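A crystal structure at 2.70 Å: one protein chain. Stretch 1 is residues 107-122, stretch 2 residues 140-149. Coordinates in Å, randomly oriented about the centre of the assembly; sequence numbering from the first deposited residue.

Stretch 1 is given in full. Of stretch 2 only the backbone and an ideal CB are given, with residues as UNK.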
ATOM      1  N   TYR A 107     -16.926 -19.421 -31.017  1.00 64.65           N
ATOM      2  CA  TYR A 107     -15.814 -18.876 -30.250  1.00 64.88           C
ATOM      3  C   TYR A 107     -14.984 -20.033 -29.688  1.00 64.86           C
ATOM      4  O   TYR A 107     -15.532 -21.000 -29.161  1.00 64.15           O
ATOM      5  CB  TYR A 107     -16.323 -17.963 -29.128  1.00 64.32           C
ATOM      6  CG  TYR A 107     -16.956 -16.684 -29.616  1.00 64.42           C
ATOM      7  CD1 TYR A 107     -18.329 -16.582 -29.773  1.00 64.06           C
ATOM      8  CD2 TYR A 107     -16.180 -15.587 -29.951  1.00 65.17           C
ATOM      9  CE1 TYR A 107     -18.918 -15.417 -30.238  1.00 64.35           C
ATOM     10  CE2 TYR A 107     -16.752 -14.416 -30.420  1.00 65.52           C
ATOM     11  CZ  TYR A 107     -18.127 -14.331 -30.564  1.00 65.19           C
ATOM     12  OH  TYR A 107     -18.703 -13.185 -31.026  1.00 65.68           O
ATOM     13  N   TYR A 108     -13.659 -19.904 -29.800  1.00 65.59           N
ATOM     14  CA  TYR A 108     -12.713 -20.918 -29.350  1.00 66.02           C
ATOM     15  C   TYR A 108     -11.718 -20.286 -28.374  1.00 66.08           C
ATOM     16  O   TYR A 108     -11.007 -19.337 -28.733  1.00 66.46           O
ATOM     17  CB  TYR A 108     -11.982 -21.540 -30.543  1.00 67.02           C
ATOM     18  CG  TYR A 108     -12.855 -22.372 -31.444  1.00 66.80           C
ATOM     19  CD1 TYR A 108     -13.496 -21.813 -32.538  1.00 66.92           C
ATOM     20  CD2 TYR A 108     -13.050 -23.721 -31.199  1.00 66.63           C
ATOM     21  CE1 TYR A 108     -14.301 -22.574 -33.372  1.00 66.69           C
ATOM     22  CE2 TYR A 108     -13.856 -24.494 -32.019  1.00 66.33           C
ATOM     23  CZ  TYR A 108     -14.481 -23.922 -33.113  1.00 66.38           C
ATOM     24  OH  TYR A 108     -15.276 -24.685 -33.916  1.00 66.15           O
ATOM     25  N   LEU A 109     -11.682 -20.839 -27.153  1.00 65.78           N
ATOM     26  CA  LEU A 109     -10.861 -20.344 -26.050  1.00 65.97           C
ATOM     27  C   LEU A 109     -10.013 -21.491 -25.481  1.00 66.58           C
ATOM     28  O   LEU A 109     -10.548 -22.541 -25.121  1.00 66.81           O
ATOM     29  CB  LEU A 109     -11.789 -19.768 -24.979  1.00 64.81           C
ATOM     30  CG  LEU A 109     -11.267 -18.520 -24.276  1.00 64.70           C
ATOM     31  CD1 LEU A 109     -12.196 -18.113 -23.141  1.00 63.81           C
ATOM     32  CD2 LEU A 109      -9.851 -18.737 -23.770  1.00 65.47           C
ATOM     33  N   SER A 110      -8.694 -21.277 -25.399  1.00 67.46           N
ATOM     34  CA  SER A 110      -7.764 -22.267 -24.856  1.00 68.27           C
ATOM     35  C   SER A 110      -6.934 -21.650 -23.722  1.00 68.67           C
ATOM     36  O   SER A 110      -6.646 -20.461 -23.745  1.00 68.62           O
ATOM     37  CB  SER A 110      -6.862 -22.811 -25.930  1.00 69.56           C
ATOM     38  OG  SER A 110      -5.796 -21.913 -26.203  1.00 70.23           O
ATOM     39  N   THR A 111      -6.553 -22.488 -22.751  1.00 69.75           N
ATOM     40  CA  THR A 111      -5.465 -22.191 -21.828  1.00 71.31           C
ATOM     41  C   THR A 111      -4.773 -23.497 -21.422  1.00 72.53           C
ATOM     42  O   THR A 111      -5.235 -24.591 -21.751  1.00 71.89           O
ATOM     43  CB  THR A 111      -5.952 -21.407 -20.600  1.00 70.57           C
ATOM     44  OG1 THR A 111      -4.801 -21.016 -19.851  1.00 72.00           O
ATOM     45  CG2 THR A 111      -6.881 -22.196 -19.704  1.00 70.40           C
ATOM     46  N   PHE A 112      -3.663 -23.343 -20.693  1.00 73.90           N
ATOM     47  CA  PHE A 112      -2.867 -24.429 -20.119  1.00 75.25           C
ATOM     48  C   PHE A 112      -2.588 -24.094 -18.649  1.00 75.66           C
ATOM     49  O   PHE A 112      -2.848 -22.969 -18.211  1.00 75.47           O
ATOM     50  CB  PHE A 112      -1.554 -24.601 -20.884  1.00 76.32           C
ATOM     51  CG  PHE A 112      -0.630 -23.413 -20.789  1.00 76.59           C
ATOM     52  CD1 PHE A 112       0.480 -23.441 -19.960  1.00 77.61           C
ATOM     53  CD2 PHE A 112      -0.885 -22.255 -21.507  1.00 76.73           C
ATOM     54  CE1 PHE A 112       1.318 -22.340 -19.858  1.00 78.54           C
ATOM     55  CE2 PHE A 112      -0.048 -21.154 -21.402  1.00 77.35           C
ATOM     56  CZ  PHE A 112       1.054 -21.200 -20.581  1.00 78.16           C
ATOM     57  N   ALA A 113      -2.043 -25.062 -17.905  1.00 77.33           N
ATOM     58  CA  ALA A 113      -1.686 -24.848 -16.503  1.00 77.58           C
ATOM     59  C   ALA A 113      -0.663 -25.893 -16.040  1.00 78.82           C
ATOM     60  O   ALA A 113      -0.886 -27.095 -16.188  1.00 78.31           O
ATOM     61  CB  ALA A 113      -2.928 -24.888 -15.647  1.00 76.71           C
ATOM     62  N   GLN A 114       0.430 -25.400 -15.442  1.00 80.43           N
ATOM     63  CA  GLN A 114       1.475 -26.213 -14.803  1.00 81.85           C
ATOM     64  C   GLN A 114       0.951 -26.818 -13.493  1.00 80.98           C
ATOM     65  O   GLN A 114       1.495 -27.807 -13.013  1.00 82.19           O
ATOM     66  CB  GLN A 114       2.723 -25.366 -14.544  1.00 83.07           C
ATOM     67  CG  GLN A 114       3.344 -24.816 -15.819  1.00 84.61           C
ATOM     68  CD  GLN A 114       4.488 -23.876 -15.545  1.00 86.57           C
ATOM     69  OE1 GLN A 114       5.613 -24.300 -15.289  1.00 89.87           O
ATOM     70  NE2 GLN A 114       4.207 -22.582 -15.609  1.00 87.25           N
ATOM     71  N   THR A 115      -0.110 -26.221 -12.935  1.00 79.55           N
ATOM     72  CA  THR A 115      -0.803 -26.742 -11.758  1.00 79.17           C
ATOM     73  C   THR A 115      -1.266 -28.192 -11.977  1.00 79.81           C
ATOM     74  O   THR A 115      -1.372 -28.932 -11.003  1.00 81.38           O
ATOM     75  CB  THR A 115      -1.980 -25.835 -11.374  1.00 78.35           C
ATOM     76  OG1 THR A 115      -1.447 -24.548 -11.058  1.00 78.54           O
ATOM     77  CG2 THR A 115      -2.783 -26.357 -10.200  1.00 78.05           C
ATOM     78  N   THR A 116      -1.580 -28.575 -13.226  1.00 79.26           N
ATOM     79  CA  THR A 116      -1.923 -29.972 -13.586  1.00 79.45           C
ATOM     80  C   THR A 116      -1.198 -30.437 -14.860  1.00 80.41           C
ATOM     81  O   THR A 116      -1.474 -31.533 -15.356  1.00 80.43           O
ATOM     82  CB  THR A 116      -3.432 -30.148 -13.804  1.00 77.75           C
ATOM     83  OG1 THR A 116      -3.805 -29.341 -14.921  1.00 76.69           O
ATOM     84  CG2 THR A 116      -4.260 -29.764 -12.601  1.00 76.77           C
ATOM     85  N   GLY A 117      -0.274 -29.615 -15.377  1.00 81.31           N
ATOM     86  CA  GLY A 117       0.478 -29.897 -16.596  1.00 82.29           C
ATOM     87  C   GLY A 117      -0.428 -30.312 -17.743  1.00 82.10           C
ATOM     88  O   GLY A 117      -0.098 -31.244 -18.484  1.00 83.23           O
ATOM     89  N   LYS A 118      -1.566 -29.615 -17.878  1.00 80.96           N
ATOM     90  CA  LYS A 118      -2.602 -29.924 -18.875  1.00 80.40           C
ATOM     91  C   LYS A 118      -2.946 -28.671 -19.694  1.00 80.11           C
ATOM     92  O   LYS A 118      -2.793 -27.535 -19.206  1.00 80.18           O
ATOM     93  CB  LYS A 118      -3.876 -30.444 -18.199  1.00 79.41           C
ATOM     94  CG  LYS A 118      -3.894 -31.933 -17.881  1.00 79.98           C
ATOM     95  CD  LYS A 118      -5.296 -32.485 -17.756  1.00 79.35           C
ATOM     96  CE  LYS A 118      -5.333 -33.974 -17.491  1.00 81.14           C
ATOM     97  NZ  LYS A 118      -6.403 -34.632 -18.279  1.00 81.57           N
ATOM     98  N   THR A 119      -3.423 -28.909 -20.928  1.00 79.15           N
ATOM     99  CA  THR A 119      -3.976 -27.889 -21.830  1.00 77.03           C
ATOM    100  C   THR A 119      -5.491 -28.106 -21.957  1.00 74.85           C
ATOM    101  O   THR A 119      -5.937 -29.237 -22.177  1.00 74.32           O
ATOM    102  CB  THR A 119      -3.271 -27.927 -23.192  1.00 78.27           C
ATOM    103  OG1 THR A 119      -1.880 -27.685 -22.977  1.00 79.24           O
ATOM    104  CG2 THR A 119      -3.806 -26.908 -24.175  1.00 77.86           C
ATOM    105  N   TYR A 120      -6.262 -27.017 -21.817  1.00 73.39           N
ATOM    106  CA  TYR A 120      -7.737 -27.046 -21.817  1.00 72.46           C
ATOM    107  C   TYR A 120      -8.285 -26.236 -23.000  1.00 71.28           C
ATOM    108  O   TYR A 120      -7.763 -25.176 -23.323  1.00 73.26           O
ATOM    109  CB  TYR A 120      -8.286 -26.495 -20.499  1.00 71.98           C
ATOM    110  CG  TYR A 120      -7.799 -27.210 -19.263  1.00 72.45           C
ATOM    111  CD1 TYR A 120      -6.591 -26.875 -18.670  1.00 73.40           C
ATOM    112  CD2 TYR A 120      -8.546 -28.222 -18.679  1.00 72.15           C
ATOM    113  CE1 TYR A 120      -6.135 -27.526 -17.533  1.00 74.20           C
ATOM    114  CE2 TYR A 120      -8.105 -28.883 -17.542  1.00 73.27           C
ATOM    115  CZ  TYR A 120      -6.898 -28.532 -16.962  1.00 74.10           C
ATOM    116  OH  TYR A 120      -6.459 -29.178 -15.839  1.00 74.04           O
ATOM    117  N   PHE A 121      -9.349 -26.751 -23.628  1.00 69.77           N
ATOM    118  CA  PHE A 121     -10.034 -26.091 -24.742  1.00 68.62           C
ATOM    119  C   PHE A 121     -11.520 -25.935 -24.402  1.00 66.90           C
ATOM    120  O   PHE A 121     -12.164 -26.882 -23.943  1.00 66.63           O
ATOM    121  CB  PHE A 121      -9.857 -26.879 -26.046  1.00 69.16           C
ATOM    122  CG  PHE A 121      -8.673 -26.452 -26.875  1.00 69.58           C
ATOM    123  CD1 PHE A 121      -8.770 -25.385 -27.754  1.00 69.49           C
ATOM    124  CD2 PHE A 121      -7.455 -27.104 -26.762  1.00 70.61           C
ATOM    125  CE1 PHE A 121      -7.677 -24.986 -28.507  1.00 70.50           C
ATOM    126  CE2 PHE A 121      -6.364 -26.703 -27.517  1.00 71.65           C
ATOM    127  CZ  PHE A 121      -6.476 -25.644 -28.387  1.00 71.54           C
ATOM    128  N   TYR A 122     -12.051 -24.735 -24.665  1.00 66.26           N
ATOM    129  CA  TYR A 122     -13.433 -24.370 -24.376  1.00 65.34           C
ATOM    130  C   TYR A 122     -14.070 -23.782 -25.646  1.00 65.05           C
ATOM    131  O   TYR A 122     -13.440 -22.967 -26.324  1.00 65.53           O
ATOM    132  CB  TYR A 122     -13.468 -23.356 -23.227  1.00 64.85           C
ATOM    133  CG  TYR A 122     -12.815 -23.781 -21.934  1.00 64.89           C
ATOM    134  CD1 TYR A 122     -11.455 -23.616 -21.716  1.00 65.73           C
ATOM    135  CD2 TYR A 122     -13.571 -24.296 -20.894  1.00 64.39           C
ATOM    136  CE1 TYR A 122     -10.864 -23.974 -20.511  1.00 65.84           C
ATOM    137  CE2 TYR A 122     -12.999 -24.654 -19.682  1.00 64.60           C
ATOM    138  CZ  TYR A 122     -11.640 -24.495 -19.487  1.00 65.26           C
ATOM    139  OH  TYR A 122     -11.088 -24.867 -18.294  1.00 65.77           O
ATOM    140  N   UNK A 140       1.145 -29.443 -21.025  1.00 85.60           N
ATOM    141  CA  UNK A 140       0.865 -28.028 -21.179  1.00 84.50           C
ATOM    142  C   UNK A 140       1.761 -27.479 -22.296  1.00 85.21           C
ATOM    143  O   UNK A 140       2.983 -27.610 -22.229  1.00 88.83           O
ATOM    144  CB  UNK A 140       1.088 -27.276 -19.865  1.00 84.50           C
ATOM    145  N   UNK A 141       1.146 -26.892 -23.329  1.00 83.35           N
ATOM    146  CA  UNK A 141       1.892 -26.231 -24.392  1.00 83.83           C
ATOM    147  C   UNK A 141       2.072 -24.754 -24.005  1.00 82.68           C
ATOM    148  O   UNK A 141       1.102 -24.024 -23.806  1.00 81.60           O
ATOM    149  CB  UNK A 141       1.176 -26.370 -25.737  1.00 83.83           C
ATOM    150  N   UNK A 142       3.336 -24.337 -23.890  1.00 83.72           N
ATOM    151  CA  UNK A 142       3.713 -23.067 -23.274  1.00 83.69           C
ATOM    152  C   UNK A 142       3.395 -21.913 -24.234  1.00 83.03           C
ATOM    153  O   UNK A 142       3.999 -21.804 -25.299  1.00 83.53           O
ATOM    154  CB  UNK A 142       5.197 -23.066 -22.901  1.00 83.69           C
ATOM    155  N   UNK A 143       2.441 -21.063 -23.832  1.00 82.20           N
ATOM    156  CA  UNK A 143       2.054 -19.851 -24.560  1.00 82.43           C
ATOM    157  C   UNK A 143       1.678 -20.223 -25.995  1.00 82.90           C
ATOM    158  O   UNK A 143       2.149 -19.600 -26.949  1.00 85.06           O
ATOM    159  CB  UNK A 143       3.184 -18.820 -24.547  1.00 82.43           C
ATOM    160  N   UNK A 144       0.844 -21.259 -26.121  1.00 82.05           N
ATOM    161  CA  UNK A 144       0.413 -21.773 -27.405  1.00 81.83           C
ATOM    162  C   UNK A 144      -0.558 -20.780 -28.050  1.00 80.44           C
ATOM    163  O   UNK A 144      -1.340 -20.131 -27.366  1.00 78.73           O
ATOM    164  CB  UNK A 144      -0.235 -23.150 -27.247  1.00 81.83           C
ATOM    165  N   UNK A 145      -0.497 -20.689 -29.380  1.00 80.81           N
ATOM    166  CA  UNK A 145      -1.403 -19.869 -30.173  1.00 79.34           C
ATOM    167  C   UNK A 145      -1.961 -20.709 -31.324  1.00 78.79           C
ATOM    168  O   UNK A 145      -1.389 -20.722 -32.397  1.00 79.83           O
ATOM    169  CB  UNK A 145      -0.691 -18.622 -30.702  1.00 79.34           C
ATOM    170  N   UNK A 146      -3.067 -21.417 -31.061  1.00 76.65           N
ATOM    171  CA  UNK A 146      -3.761 -22.235 -32.063  1.00 76.53           C
ATOM    172  C   UNK A 146      -4.423 -21.310 -33.092  1.00 76.83           C
ATOM    173  O   UNK A 146      -4.703 -20.140 -32.789  1.00 75.35           O
ATOM    174  CB  UNK A 146      -4.799 -23.145 -31.404  1.00 76.53           C
ATOM    175  N   UNK A 147      -4.663 -21.855 -34.296  1.00 77.77           N
ATOM    176  CA  UNK A 147      -5.056 -21.085 -35.475  1.00 78.12           C
ATOM    177  C   UNK A 147      -5.767 -21.985 -36.490  1.00 78.29           C
ATOM    178  O   UNK A 147      -5.281 -23.074 -36.803  1.00 79.81           O
ATOM    179  CB  UNK A 147      -3.833 -20.424 -36.115  1.00 78.12           C
ATOM    180  N   UNK A 148      -6.900 -21.500 -37.017  1.00 77.28           N
ATOM    181  CA  UNK A 148      -7.640 -22.139 -38.117  1.00 76.86           C
ATOM    182  C   UNK A 148      -7.151 -21.584 -39.458  1.00 77.70           C
ATOM    183  O   UNK A 148      -7.336 -20.404 -39.745  1.00 77.63           O
ATOM    184  CB  UNK A 148      -9.146 -21.915 -37.963  1.00 76.86           C
ATOM    185  N   UNK A 149      -6.544 -22.453 -40.274  1.00 79.12           N
ATOM    186  CA  UNK A 149      -6.017 -22.079 -41.592  1.00 80.95           C
ATOM    187  C   UNK A 149      -7.065 -22.391 -42.667  1.00 80.84           C
ATOM    188  O   UNK A 149      -7.958 -23.219 -42.472  1.00 79.72           O
ATOM    189  CB  UNK A 149      -4.708 -22.815 -41.885  1.00 80.95           C
TER

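Stretch 1 is a hairpin, with strands 107-113 and 118-122 paired through backbone hydrogen bonds; stretch 2 begins beside its turn and runs back along one face, its strand 145-148 lying at 156° to strand 107-113.

At position 140 the backbone lies close to the hairpin, its CA 4.6 Å from the CA of K118. The ideal CB points sideways and sits 3.9 Å from both F112 CD1 and K118 O, so a small apolar side chain suits the site. The residue is A140, whose CB packs against F112 CD1 at 3.9 Å.

At 141 the backbone N donates to T119 OG1 (3.1 Å), a bond available to any residue but proline. CA-to-CB points sideways, with T119 OG1 4.3 Å from the ideal CB, and polar, aliphatic or aromatic side chains could all fit. Y141 is found; its CD2 lies 3.5 Å from T119 OG1, which meets the ring at its edge.

Position 142 points away, and little constrains it beyond the nearby ring of F112. H142 brings ND1 to 4.2 Å from F112 CE1, the two rings oblique.

Position 143 has phi/psi of 55/48, a left-handed conformation that favours glycine, asparagine or aspartate. The CB points away. D143 fits, and its side chain bends back until OD1 is 3.6 Å from F112 CZ.

At 144 CA-to-CB points toward stretch 1, yet nothing there comes within 5.5 Å of the ideal CB. The space leads to the hydroxyl of S110 and to F112 and T119, inviting a long polar or flat aromatic side chain. H144 (chi1 p) fills it: NE2 hydrogen-bonds S110 OG at 2.6 Å, while ND1 donates to Y141 O at 3.0 Å, so both ring nitrogens are engaged.

Position 145 points away, leaving the choice open; S145 bonds elsewhere in the structure.

At 146 the CB points toward the hairpin, 4.3 Å from F121 CZ, and a large apolar side chain is expected. F146 receives the edge of F121 on its ring face (centroids 5.0 Å apart), and its CZ reaches Y108 CB at 3.6 Å.

Position 147 is out of reach and undetermined by stretch 1; it is F147.

Position 148 points toward stretch 1 across a gap that only a long side chain could span to the ring of Y108. Methionine or an aromatic would serve. F148 directs its edge at the Y108 face, CZ to Y108 CD1 being 3.4 Å.

Position 149, likewise out of reach, is D149.

Stretch 2 (140-149) AYHDHSFFFD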
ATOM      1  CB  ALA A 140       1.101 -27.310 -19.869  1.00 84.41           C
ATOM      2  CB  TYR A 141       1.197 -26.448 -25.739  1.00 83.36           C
ATOM      3  CG  TYR A 141       1.121 -27.890 -26.182  1.00 84.11           C
ATOM      4  CD1 TYR A 141       2.033 -28.420 -27.085  1.00 85.63           C
ATOM      5  CD2 TYR A 141       0.122 -28.729 -25.710  1.00 82.98           C
ATOM      6  CE1 TYR A 141       1.961 -29.743 -27.500  1.00 86.26           C
ATOM      7  CE2 TYR A 141       0.033 -30.052 -26.118  1.00 83.51           C
ATOM      8  CZ  TYR A 141       0.956 -30.561 -27.013  1.00 85.04           C
ATOM      9  OH  TYR A 141       0.864 -31.868 -27.393  1.00 85.71           O
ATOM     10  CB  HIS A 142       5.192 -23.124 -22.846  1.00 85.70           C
ATOM     11  CG  HIS A 142       5.662 -21.974 -22.020  1.00 85.89           C
ATOM     12  ND1 HIS A 142       5.405 -21.880 -20.664  1.00 85.61           N
ATOM     13  CD2 HIS A 142       6.405 -20.891 -22.339  1.00 87.11           C
ATOM     14  CE1 HIS A 142       5.953 -20.778 -20.188  1.00 86.08           C
ATOM     15  NE2 HIS A 142       6.575 -20.152 -21.197  1.00 86.87           N
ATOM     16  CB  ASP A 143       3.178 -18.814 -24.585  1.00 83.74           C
ATOM     17  CG  ASP A 143       3.795 -18.540 -23.229  1.00 83.54           C
ATOM     18  OD1 ASP A 143       3.641 -19.393 -22.332  1.00 83.02           O
ATOM     19  OD2 ASP A 143       4.425 -17.479 -23.089  1.00 84.85           O
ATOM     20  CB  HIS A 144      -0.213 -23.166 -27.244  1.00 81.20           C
ATOM     21  CG  HIS A 144      -1.482 -23.187 -26.456  1.00 79.79           C
ATOM     22  ND1 HIS A 144      -1.560 -23.744 -25.192  1.00 79.76           N
ATOM     23  CD2 HIS A 144      -2.722 -22.729 -26.741  1.00 78.46           C
ATOM     24  CE1 HIS A 144      -2.792 -23.627 -24.737  1.00 77.83           C
ATOM     25  NE2 HIS A 144      -3.524 -23.006 -25.666  1.00 76.81           N
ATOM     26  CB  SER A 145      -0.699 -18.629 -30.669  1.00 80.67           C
ATOM     27  OG  SER A 145      -1.465 -17.964 -31.665  1.00 80.86           O
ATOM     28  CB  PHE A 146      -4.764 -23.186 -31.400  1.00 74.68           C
ATOM     29  CG  PHE A 146      -6.039 -22.545 -30.915  1.00 73.31           C
ATOM     30  CD1 PHE A 146      -7.141 -22.437 -31.748  1.00 72.76           C
ATOM     31  CD2 PHE A 146      -6.147 -22.056 -29.620  1.00 72.34           C
ATOM     32  CE1 PHE A 146      -8.316 -21.849 -31.302  1.00 71.50           C
ATOM     33  CE2 PHE A 146      -7.324 -21.470 -29.177  1.00 70.97           C
ATOM     34  CZ  PHE A 146      -8.408 -21.369 -30.017  1.00 70.51           C
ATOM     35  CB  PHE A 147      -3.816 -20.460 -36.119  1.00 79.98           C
ATOM     36  CG  PHE A 147      -4.103 -19.484 -37.232  1.00 81.41           C
ATOM     37  CD1 PHE A 147      -4.227 -19.918 -38.543  1.00 82.46           C
ATOM     38  CD2 PHE A 147      -4.245 -18.130 -36.969  1.00 81.53           C
ATOM     39  CE1 PHE A 147      -4.490 -19.022 -39.568  1.00 83.56           C
ATOM     40  CE2 PHE A 147      -4.501 -17.232 -37.995  1.00 82.71           C
ATOM     41  CZ  PHE A 147      -4.627 -17.680 -39.291  1.00 83.52           C
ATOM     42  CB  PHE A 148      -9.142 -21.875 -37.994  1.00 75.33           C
ATOM     43  CG  PHE A 148      -9.744 -22.287 -36.678  1.00 74.21           C
ATOM     44  CD1 PHE A 148     -10.221 -23.573 -36.491  1.00 73.58           C
ATOM     45  CD2 PHE A 148      -9.826 -21.388 -35.625  1.00 73.73           C
ATOM     46  CE1 PHE A 148     -10.771 -23.954 -35.278  1.00 72.58           C
ATOM     47  CE2 PHE A 148     -10.374 -21.770 -34.411  1.00 72.62           C
ATOM     48  CZ  PHE A 148     -10.849 -23.052 -34.242  1.00 72.09           C
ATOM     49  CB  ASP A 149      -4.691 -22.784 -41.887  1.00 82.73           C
ATOM     50  CG  ASP A 149      -3.805 -22.033 -42.867  1.00 84.86           C
ATOM     51  OD1 ASP A 149      -3.858 -20.785 -42.877  1.00 85.31           O
ATOM     52  OD2 ASP A 149      -3.076 -22.704 -43.623  1.00 86.85           O
TER
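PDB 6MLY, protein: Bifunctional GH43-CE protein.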